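Local coordinates for melanin biosynthesis protein TyrA, putative (Shewanella oneidensis, PDB 2IIZ), which binds heme b and, as a member of the dye-decolorizing peroxidase family, probably acts as a peroxidase, at residues A[45-50]-A[116-121]; A[101-106]-A[128-133]. All coordinates share one frame; numbering follows the deposited sequence.

Contact 1 (A[45-50]-A[116-121]); sequences AQYIYE and HLVANE
Tyr-47 spans the gap between helices 34-54 and 112-125 almost alone, reaching over to Glu-121 and Val-118. Its first torsion (chi1 174°) swings the ring out from the helix with CG opposite the backbone N, and the phenol becomes the bridge. The closest packing is at the end of this ring. The hydroxyl oxygen OH of Tyr-47 rests against the aliphatic base of Glu-121, 3.5 Å from its CB and 3.7 Å from its CG. The two side chains cross at about a right angle, and the planes of ring and carboxylate are turned 76° apart. On the inner side, Val-118 adds a looser, buried contact through both methyl branches: its CG1 lies 4.3 Å from CE2 of Tyr-47, and its CG2 is 4.2 Å from OH of Tyr-47. Val-118 and Ile-48 each pack on Leu-107 of the sheet beneath; Tyr-47 also touches Ile-122 and Met-125 of helix 112-125, and Ile-48 touches Ile-122. The solvent side is where the Glu-121 carboxylate points: the bend at chi2 (-55°) turns it away to one side of the hydroxyl, with no bond to it. A sodium ion lies about 4 Å from the Tyr-47 side chain. The far flank of helix 112-125 meets the second subunit, where His-116 and Asn-120 both hydrogen-bond Gln-254 of that chain. The two helices lie side by side on one face of the sheet, as in the ferredoxin-like fold of this family. No hydrogen bond or salt bridge joins these two segments: a polar hydroxyl abuts methylene and methyl carbons, which implies that shape and van der Waals packing, rather than polar pairing, hold the helices at this point.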
ATOM      1  N   ALA A  45      12.715  -6.608 -18.728  1.00 33.03           N
ATOM      2  CA  ALA A  45      11.662  -6.406 -19.721  1.00 33.39           C
ATOM      3  C   ALA A  45      11.022  -7.729 -20.148  1.00 32.22           C
ATOM      4  O   ALA A  45       9.804  -7.857 -20.259  1.00 33.64           O
ATOM      5  CB  ALA A  45      12.242  -5.713 -20.927  1.00 34.08           C
ATOM      6  N   GLN A  46      11.869  -8.710 -20.387  1.00 31.79           N
ATOM      7  CA  GLN A  46      11.441 -10.028 -20.808  1.00 31.90           C
ATOM      8  C   GLN A  46      10.609 -10.708 -19.740  1.00 31.21           C
ATOM      9  O   GLN A  46       9.544 -11.247 -20.023  1.00 30.78           O
ATOM     10  CB  GLN A  46      12.674 -10.868 -21.056  1.00 33.13           C
ATOM     11  CG  GLN A  46      12.414 -12.230 -21.656  1.00 38.76           C
ATOM     12  CD  GLN A  46      13.700 -13.000 -21.803  1.00 45.61           C
ATOM     13  OE1 GLN A  46      14.123 -13.314 -22.915  1.00 50.87           O
ATOM     14  NE2 GLN A  46      14.342 -13.310 -20.664  1.00 48.20           N
ATOM     15  N   TYR A  47      11.119 -10.680 -18.512  1.00 29.88           N
ATOM     16  CA  TYR A  47      10.473 -11.291 -17.359  1.00 29.69           C
ATOM     17  C   TYR A  47       9.074 -10.720 -17.207  1.00 30.10           C
ATOM     18  O   TYR A  47       8.112 -11.470 -17.104  1.00 30.02           O
ATOM     19  CB  TYR A  47      11.350 -11.016 -16.135  1.00 30.75           C
ATOM     20  CG  TYR A  47      10.842 -11.413 -14.771  1.00 31.37           C
ATOM     21  CD1 TYR A  47      10.534 -12.732 -14.456  1.00 30.83           C
ATOM     22  CD2 TYR A  47      10.694 -10.444 -13.771  1.00 33.93           C
ATOM     23  CE1 TYR A  47      10.070 -13.067 -13.168  1.00 33.15           C
ATOM     24  CE2 TYR A  47      10.239 -10.763 -12.506  1.00 33.58           C
ATOM     25  CZ  TYR A  47       9.928 -12.063 -12.200  1.00 37.29           C
ATOM     26  OH  TYR A  47       9.477 -12.327 -10.916  1.00 40.89           O
ATOM     27  N   ILE A  48       8.980  -9.393 -17.211  1.00 28.66           N
ATOM     28  CA  ILE A  48       7.698  -8.693 -17.126  1.00 31.26           C
ATOM     29  C   ILE A  48       6.688  -9.129 -18.193  1.00 32.26           C
ATOM     30  O   ILE A  48       5.477  -9.211 -17.937  1.00 31.20           O
ATOM     31  CB  ILE A  48       7.899  -7.156 -17.204  1.00 30.31           C
ATOM     32  CG1 ILE A  48       8.527  -6.660 -15.906  1.00 25.82           C
ATOM     33  CG2 ILE A  48       6.560  -6.431 -17.412  1.00 31.33           C
ATOM     34  CD1 ILE A  48       8.919  -5.177 -15.901  1.00 30.18           C
ATOM     35  N   TYR A  49       7.193  -9.402 -19.387  1.00 34.49           N
ATOM     36  CA  TYR A  49       6.369  -9.888 -20.502  1.00 34.97           C
ATOM     37  C   TYR A  49       5.890 -11.289 -20.198  1.00 33.77           C
ATOM     38  O   TYR A  49       4.700 -11.566 -20.194  1.00 35.23           O
ATOM     39  CB  TYR A  49       7.224  -9.876 -21.768  1.00 35.61           C
ATOM     40  CG  TYR A  49       6.543 -10.127 -23.083  1.00 37.27           C
ATOM     41  CD1 TYR A  49       6.385 -11.417 -23.577  1.00 38.65           C
ATOM     42  CD2 TYR A  49       6.074  -9.063 -23.854  1.00 41.22           C
ATOM     43  CE1 TYR A  49       5.760 -11.644 -24.816  1.00 39.42           C
ATOM     44  CE2 TYR A  49       5.451  -9.276 -25.090  1.00 44.77           C
ATOM     45  CZ  TYR A  49       5.298 -10.563 -25.562  1.00 39.96           C
ATOM     46  OH  TYR A  49       4.680 -10.749 -26.779  1.00 46.05           O
ATOM     47  N   GLU A  50       6.841 -12.170 -19.936  1.00 33.39           N
ATOM     48  CA  GLU A  50       6.569 -13.565 -19.597  1.00 31.86           C
ATOM     49  C   GLU A  50       5.542 -13.739 -18.455  1.00 32.30           C
ATOM     50  O   GLU A  50       4.792 -14.729 -18.431  1.00 31.12           O
ATOM     51  CB  GLU A  50       7.897 -14.258 -19.240  1.00 31.74           C
ATOM     52  CG  GLU A  50       8.829 -14.420 -20.472  1.00 32.99           C
ATOM     53  CD  GLU A  50      10.228 -14.966 -20.151  1.00 38.64           C
ATOM     54  OE1 GLU A  50      10.685 -14.896 -18.984  1.00 42.47           O
ATOM     55  OE2 GLU A  50      10.878 -15.474 -21.093  1.00 33.37           O
ATOM     56  N   HIS A 116       3.911  -7.396  -5.023  1.00 33.56           N
ATOM     57  CA  HIS A 116       4.919  -7.281  -3.990  1.00 33.52           C
ATOM     58  C   HIS A 116       6.042  -8.229  -4.348  1.00 34.41           C
ATOM     59  O   HIS A 116       7.198  -7.846  -4.341  1.00 35.22           O
ATOM     60  CB  HIS A 116       4.345  -7.619  -2.632  1.00 31.44           C
ATOM     61  CG  HIS A 116       5.266  -7.304  -1.498  1.00 32.65           C
ATOM     62  ND1 HIS A 116       5.293  -6.071  -0.884  1.00 23.84           N
ATOM     63  CD2 HIS A 116       6.191  -8.065  -0.866  1.00 26.11           C
ATOM     64  CE1 HIS A 116       6.198  -6.087   0.078  1.00 38.07           C
ATOM     65  NE2 HIS A 116       6.755  -7.285   0.110  1.00 25.89           N
ATOM     66  N   LEU A 117       5.685  -9.470  -4.675  1.00 36.03           N
ATOM     67  CA  LEU A 117       6.665 -10.497  -5.024  1.00 33.92           C
ATOM     68  C   LEU A 117       7.486 -10.073  -6.246  1.00 33.92           C
ATOM     69  O   LEU A 117       8.723 -10.118  -6.241  1.00 33.49           O
ATOM     70  CB  LEU A 117       5.934 -11.813  -5.281  1.00 34.14           C
ATOM     71  CG  LEU A 117       6.721 -13.072  -5.677  1.00 38.97           C
ATOM     72  CD1 LEU A 117       6.048 -14.314  -5.121  1.00 43.06           C
ATOM     73  CD2 LEU A 117       6.863 -13.228  -7.180  1.00 41.89           C
ATOM     74  N   VAL A 118       6.794  -9.655  -7.303  1.00 32.88           N
ATOM     75  CA  VAL A 118       7.467  -9.291  -8.539  1.00 30.88           C
ATOM     76  C   VAL A 118       8.416  -8.122  -8.360  1.00 32.38           C
ATOM     77  O   VAL A 118       9.543  -8.183  -8.843  1.00 33.69           O
ATOM     78  CB  VAL A 118       6.453  -9.009  -9.652  1.00 31.56           C
ATOM     79  CG1 VAL A 118       7.093  -8.289 -10.815  1.00 28.62           C
ATOM     80  CG2 VAL A 118       5.836 -10.324 -10.109  1.00 29.69           C
ATOM     81  N   ALA A 119       7.958  -7.068  -7.675  1.00 33.27           N
ATOM     82  CA  ALA A 119       8.789  -5.912  -7.315  1.00 32.51           C
ATOM     83  C   ALA A 119      10.064  -6.324  -6.574  1.00 31.70           C
ATOM     84  O   ALA A 119      11.169  -5.976  -6.968  1.00 29.23           O
ATOM     85  CB  ALA A 119       7.981  -4.922  -6.431  1.00 31.37           C
ATOM     86  N   ASN A 120       9.899  -7.064  -5.483  1.00 33.43           N
ATOM     87  CA  ASN A 120      11.048  -7.615  -4.777  1.00 33.72           C
ATOM     88  C   ASN A 120      11.961  -8.262  -5.828  1.00 34.55           C
ATOM     89  O   ASN A 120      13.153  -7.955  -5.899  1.00 35.34           O
ATOM     90  CB  ASN A 120      10.621  -8.644  -3.706  1.00 33.99           C
ATOM     91  CG  ASN A 120      10.153  -8.001  -2.385  1.00 33.19           C
ATOM     92  OD1 ASN A 120      10.446  -6.847  -2.079  1.00 33.60           O
ATOM     93  ND2 ASN A 120       9.424  -8.778  -1.592  1.00 41.39           N
ATOM     94  N   GLU A 121      11.403  -9.146  -6.655  1.00 34.45           N
ATOM     95  CA  GLU A 121      12.231  -9.854  -7.639  1.00 35.57           C
ATOM     96  C   GLU A 121      12.961  -8.915  -8.594  1.00 34.85           C
ATOM     97  O   GLU A 121      14.157  -9.072  -8.834  1.00 34.79           O
ATOM     98  CB  GLU A 121      11.434 -10.911  -8.414  1.00 35.99           C
ATOM     99  CG  GLU A 121      11.731 -12.341  -7.939  1.00 44.35           C
ATOM    100  CD  GLU A 121      13.240 -12.671  -7.991  1.00 52.73           C
ATOM    101  OE1 GLU A 121      13.944 -12.137  -8.890  1.00 57.66           O
ATOM    102  OE2 GLU A 121      13.721 -13.455  -7.137  1.00 50.15           O
TER

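Contact 2 (A[101-106]-A[128-133]); sequences YDLFVH and DLVELV
A first torsion of -55° sets the ring of Tyr-101 beside its own backbone N, while Val-133, with chi1 -177°, extends CG1 to the side opposite its N; together these choices bring ring and methyl into contact. CG1 of Val-133 comes up at the ring's edge, near its plane, 3.9 Å from CE1 of Tyr-101. A second, separate apolar touch is made farther along the segments, where the CD1 methyl of Leu-103 approaches CG1 of Val-130 at 4.3 Å. The backbones themselves stay apart: the CA atoms of Tyr-101 and Val-133 are 8.3 Å from each other, and no hydrogen bond links the segments, because strand 21-29 runs between their strands in the sheet. These are second-neighbour strands of an antiparallel sheet in the ferredoxin-like N-terminal half, and their side chains meet across the intervening strand. Asp-102 and Leu-103 form a classic beta bulge facing Phe-27 of that strand. Against helix 34-54, Leu-103 and Val-130 share Leu-37 as a neighbour, and Leu-103 also packs on Ile-41, whereas Tyr-101 lies against Met-26 of strand 21-29 and against Thr-295 and Ser-297 of strand 291-301.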
ATOM      1  N   TYR A 101      13.673  10.807 -13.750  1.00 32.82           N
ATOM      2  CA  TYR A 101      14.282   9.586 -13.201  1.00 33.49           C
ATOM      3  C   TYR A 101      14.832   8.759 -14.362  1.00 33.71           C
ATOM      4  O   TYR A 101      14.250   8.773 -15.447  1.00 33.37           O
ATOM      5  CB  TYR A 101      13.257   8.749 -12.421  1.00 32.55           C
ATOM      6  CG  TYR A 101      12.557   9.527 -11.330  1.00 31.69           C
ATOM      7  CD1 TYR A 101      13.160   9.713 -10.087  1.00 30.91           C
ATOM      8  CD2 TYR A 101      11.288  10.082 -11.543  1.00 33.72           C
ATOM      9  CE1 TYR A 101      12.523  10.431  -9.081  1.00 36.61           C
ATOM     10  CE2 TYR A 101      10.638  10.800 -10.548  1.00 33.42           C
ATOM     11  CZ  TYR A 101      11.263  10.972  -9.317  1.00 41.41           C
ATOM     12  OH  TYR A 101      10.634  11.682  -8.321  1.00 40.88           O
ATOM     13  N   ASP A 102      15.940   8.048 -14.123  1.00 33.20           N
ATOM     14  CA  ASP A 102      16.612   7.254 -15.163  1.00 33.21           C
ATOM     15  C   ASP A 102      15.763   6.091 -15.688  1.00 33.29           C
ATOM     16  O   ASP A 102      15.722   5.832 -16.897  1.00 33.56           O
ATOM     17  CB  ASP A 102      17.949   6.698 -14.645  1.00 32.29           C
ATOM     18  CG  ASP A 102      18.996   7.777 -14.426  1.00 32.61           C
ATOM     19  OD1 ASP A 102      18.757   8.953 -14.775  1.00 32.83           O
ATOM     20  OD2 ASP A 102      20.066   7.443 -13.894  1.00 30.06           O
ATOM     21  N   LEU A 103      15.099   5.397 -14.774  1.00 33.99           N
ATOM     22  CA  LEU A 103      14.281   4.246 -15.127  1.00 34.55           C
ATOM     23  C   LEU A 103      12.985   4.204 -14.341  1.00 33.49           C
ATOM     24  O   LEU A 103      12.943   4.551 -13.152  1.00 32.12           O
ATOM     25  CB  LEU A 103      15.035   2.951 -14.859  1.00 34.94           C
ATOM     26  CG  LEU A 103      16.303   2.687 -15.656  1.00 34.90           C
ATOM     27  CD1 LEU A 103      16.966   1.453 -15.074  1.00 35.32           C
ATOM     28  CD2 LEU A 103      16.004   2.485 -17.137  1.00 35.17           C
ATOM     29  N   PHE A 104      11.942   3.761 -15.036  1.00 33.26           N
ATOM     30  CA  PHE A 104      10.615   3.601 -14.480  1.00 31.12           C
ATOM     31  C   PHE A 104      10.160   2.171 -14.775  1.00 32.20           C
ATOM     32  O   PHE A 104      10.214   1.707 -15.929  1.00 31.33           O
ATOM     33  CB  PHE A 104       9.681   4.633 -15.112  1.00 31.39           C
ATOM     34  CG  PHE A 104       8.229   4.527 -14.687  1.00 27.96           C
ATOM     35  CD1 PHE A 104       7.870   4.182 -13.391  1.00 35.09           C
ATOM     36  CD2 PHE A 104       7.221   4.794 -15.598  1.00 24.23           C
ATOM     37  CE1 PHE A 104       6.539   4.097 -13.022  1.00 27.74           C
ATOM     38  CE2 PHE A 104       5.900   4.710 -15.236  1.00 29.58           C
ATOM     39  CZ  PHE A 104       5.558   4.359 -13.936  1.00 27.87           C
ATOM     40  N   VAL A 105       9.725   1.489 -13.715  1.00 31.29           N
ATOM     41  CA  VAL A 105       9.139   0.174 -13.814  1.00 31.80           C
ATOM     42  C   VAL A 105       7.693   0.282 -13.351  1.00 34.57           C
ATOM     43  O   VAL A 105       7.401   0.573 -12.169  1.00 33.33           O
ATOM     44  CB  VAL A 105       9.897  -0.865 -12.950  1.00 30.17           C
ATOM     45  CG1 VAL A 105       9.207  -2.204 -12.987  1.00 32.26           C
ATOM     46  CG2 VAL A 105      11.324  -1.025 -13.429  1.00 34.38           C
ATOM     47  N   HIS A 106       6.798   0.033 -14.300  1.00 35.05           N
ATOM     48  CA  HIS A 106       5.365   0.139 -14.109  1.00 34.99           C
ATOM     49  C   HIS A 106       4.778  -1.244 -14.062  1.00 34.50           C
ATOM     50  O   HIS A 106       4.813  -1.961 -15.066  1.00 32.13           O
ATOM     51  CB  HIS A 106       4.799   0.864 -15.302  1.00 36.45           C
ATOM     52  CG  HIS A 106       3.318   1.015 -15.287  1.00 36.52           C
ATOM     53  ND1 HIS A 106       2.696   2.166 -14.852  1.00 41.01           N
ATOM     54  CD2 HIS A 106       2.336   0.175 -15.667  1.00 32.86           C
ATOM     55  CE1 HIS A 106       1.390   2.025 -14.961  1.00 31.13           C
ATOM     56  NE2 HIS A 106       1.143   0.826 -15.452  1.00 38.92           N
ATOM     57  N   ASP A 128      23.482  -4.060  -7.752  1.00 42.58           N
ATOM     58  CA  ASP A 128      23.919  -2.795  -7.168  1.00 41.58           C
ATOM     59  C   ASP A 128      24.211  -1.794  -8.280  1.00 39.47           C
ATOM     60  O   ASP A 128      25.078  -0.941  -8.137  1.00 39.08           O
ATOM     61  CB  ASP A 128      25.160  -3.010  -6.285  1.00 42.82           C
ATOM     62  CG  ASP A 128      24.868  -3.867  -5.046  1.00 45.61           C
ATOM     63  OD2 ASP A 128      23.767  -3.754  -4.454  1.00 47.42           O
ATOM     64  N   LEU A 129      23.478  -1.902  -9.388  1.00 37.84           N
ATOM     65  CA  LEU A 129      23.676  -1.020 -10.541  1.00 36.06           C
ATOM     66  C   LEU A 129      22.830   0.252 -10.476  1.00 35.43           C
ATOM     67  O   LEU A 129      23.195   1.271 -11.068  1.00 33.61           O
ATOM     68  CB  LEU A 129      23.375  -1.762 -11.838  1.00 35.55           C
ATOM     69  CG  LEU A 129      24.349  -2.886 -12.184  1.00 34.63           C
ATOM     70  CD1 LEU A 129      23.775  -3.707 -13.326  1.00 35.20           C
ATOM     71  N   VAL A 130      21.704   0.195  -9.765  1.00 34.95           N
ATOM     72  CA  VAL A 130      20.837   1.360  -9.622  1.00 35.00           C
ATOM     73  C   VAL A 130      20.376   1.512  -8.185  1.00 34.76           C
ATOM     74  O   VAL A 130      20.442   0.558  -7.403  1.00 34.53           O
ATOM     75  CB  VAL A 130      19.588   1.266 -10.525  1.00 35.44           C
ATOM     76  CG1 VAL A 130      19.980   1.083 -11.974  1.00 38.20           C
ATOM     77  CG2 VAL A 130      18.664   0.130 -10.083  1.00 36.90           C
ATOM     78  N   GLU A 131      19.910   2.714  -7.854  1.00 33.99           N
ATOM     79  CA  GLU A 131      19.269   2.981  -6.568  1.00 34.63           C
ATOM     80  C   GLU A 131      17.764   3.182  -6.749  1.00 34.16           C
ATOM     81  O   GLU A 131      17.330   3.852  -7.693  1.00 34.71           O
ATOM     82  CB  GLU A 131      19.855   4.240  -5.933  1.00 35.07           C
ATOM     83  CG  GLU A 131      21.265   4.078  -5.398  1.00 42.73           C
ATOM     84  CD  GLU A 131      21.343   3.151  -4.188  1.00 50.83           C
ATOM     85  OE1 GLU A 131      20.270   2.745  -3.659  1.00 51.20           O
ATOM     86  OE2 GLU A 131      22.484   2.835  -3.771  1.00 50.01           O
ATOM     87  N   LEU A 132      16.971   2.608  -5.846  1.00 32.94           N
ATOM     88  CA  LEU A 132      15.552   2.917  -5.790  1.00 33.12           C
ATOM     89  C   LEU A 132      15.372   4.313  -5.190  1.00 33.66           C
ATOM     90  O   LEU A 132      15.869   4.583  -4.095  1.00 34.75           O
ATOM     91  CB  LEU A 132      14.795   1.895  -4.938  1.00 32.60           C
ATOM     92  CG  LEU A 132      13.278   2.169  -4.829  1.00 34.87           C
ATOM     93  CD1 LEU A 132      12.575   1.971  -6.191  1.00 27.71           C
ATOM     94  CD2 LEU A 132      12.611   1.321  -3.750  1.00 31.54           C
ATOM     95  N   VAL A 133      14.659   5.184  -5.901  1.00 33.82           N
ATOM     96  CA  VAL A 133      14.465   6.575  -5.477  1.00 35.16           C
ATOM     97  C   VAL A 133      13.027   6.873  -5.012  1.00 36.51           C
ATOM     98  O   VAL A 133      12.817   7.583  -4.033  1.00 35.29           O
ATOM     99  CB  VAL A 133      14.849   7.535  -6.617  1.00 36.06           C
ATOM    100  CG1 VAL A 133      14.734   8.978  -6.164  1.00 39.70           C
ATOM    101  CG2 VAL A 133      16.287   7.253  -7.084  1.00 36.66           C
TER

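How the contacts relate
From the N terminus, strand 21-29 leads into helix 34-54, which supplies residues 45-50; strand 61-67 follows, then 101-106, helix 112-125 with 116-121, and strand 130-139 with 128-133. Contact 1 closes a loop of 65 residues and contact 2 one of 21, and the two loops cross rather than nest. Together they tie up the beta-alpha-beta-beta-alpha-beta unit of the N-terminal ferredoxin-like half: contact 1 joins its two helices, and contact 2 the two strands flanking strand 21-29, connected through helix 112-125. Their centres lie about 14 Å apart, and CD1 of Ile-48 meets CG1 of Val-105 at 4.2 Å, linking helix layer to sheet.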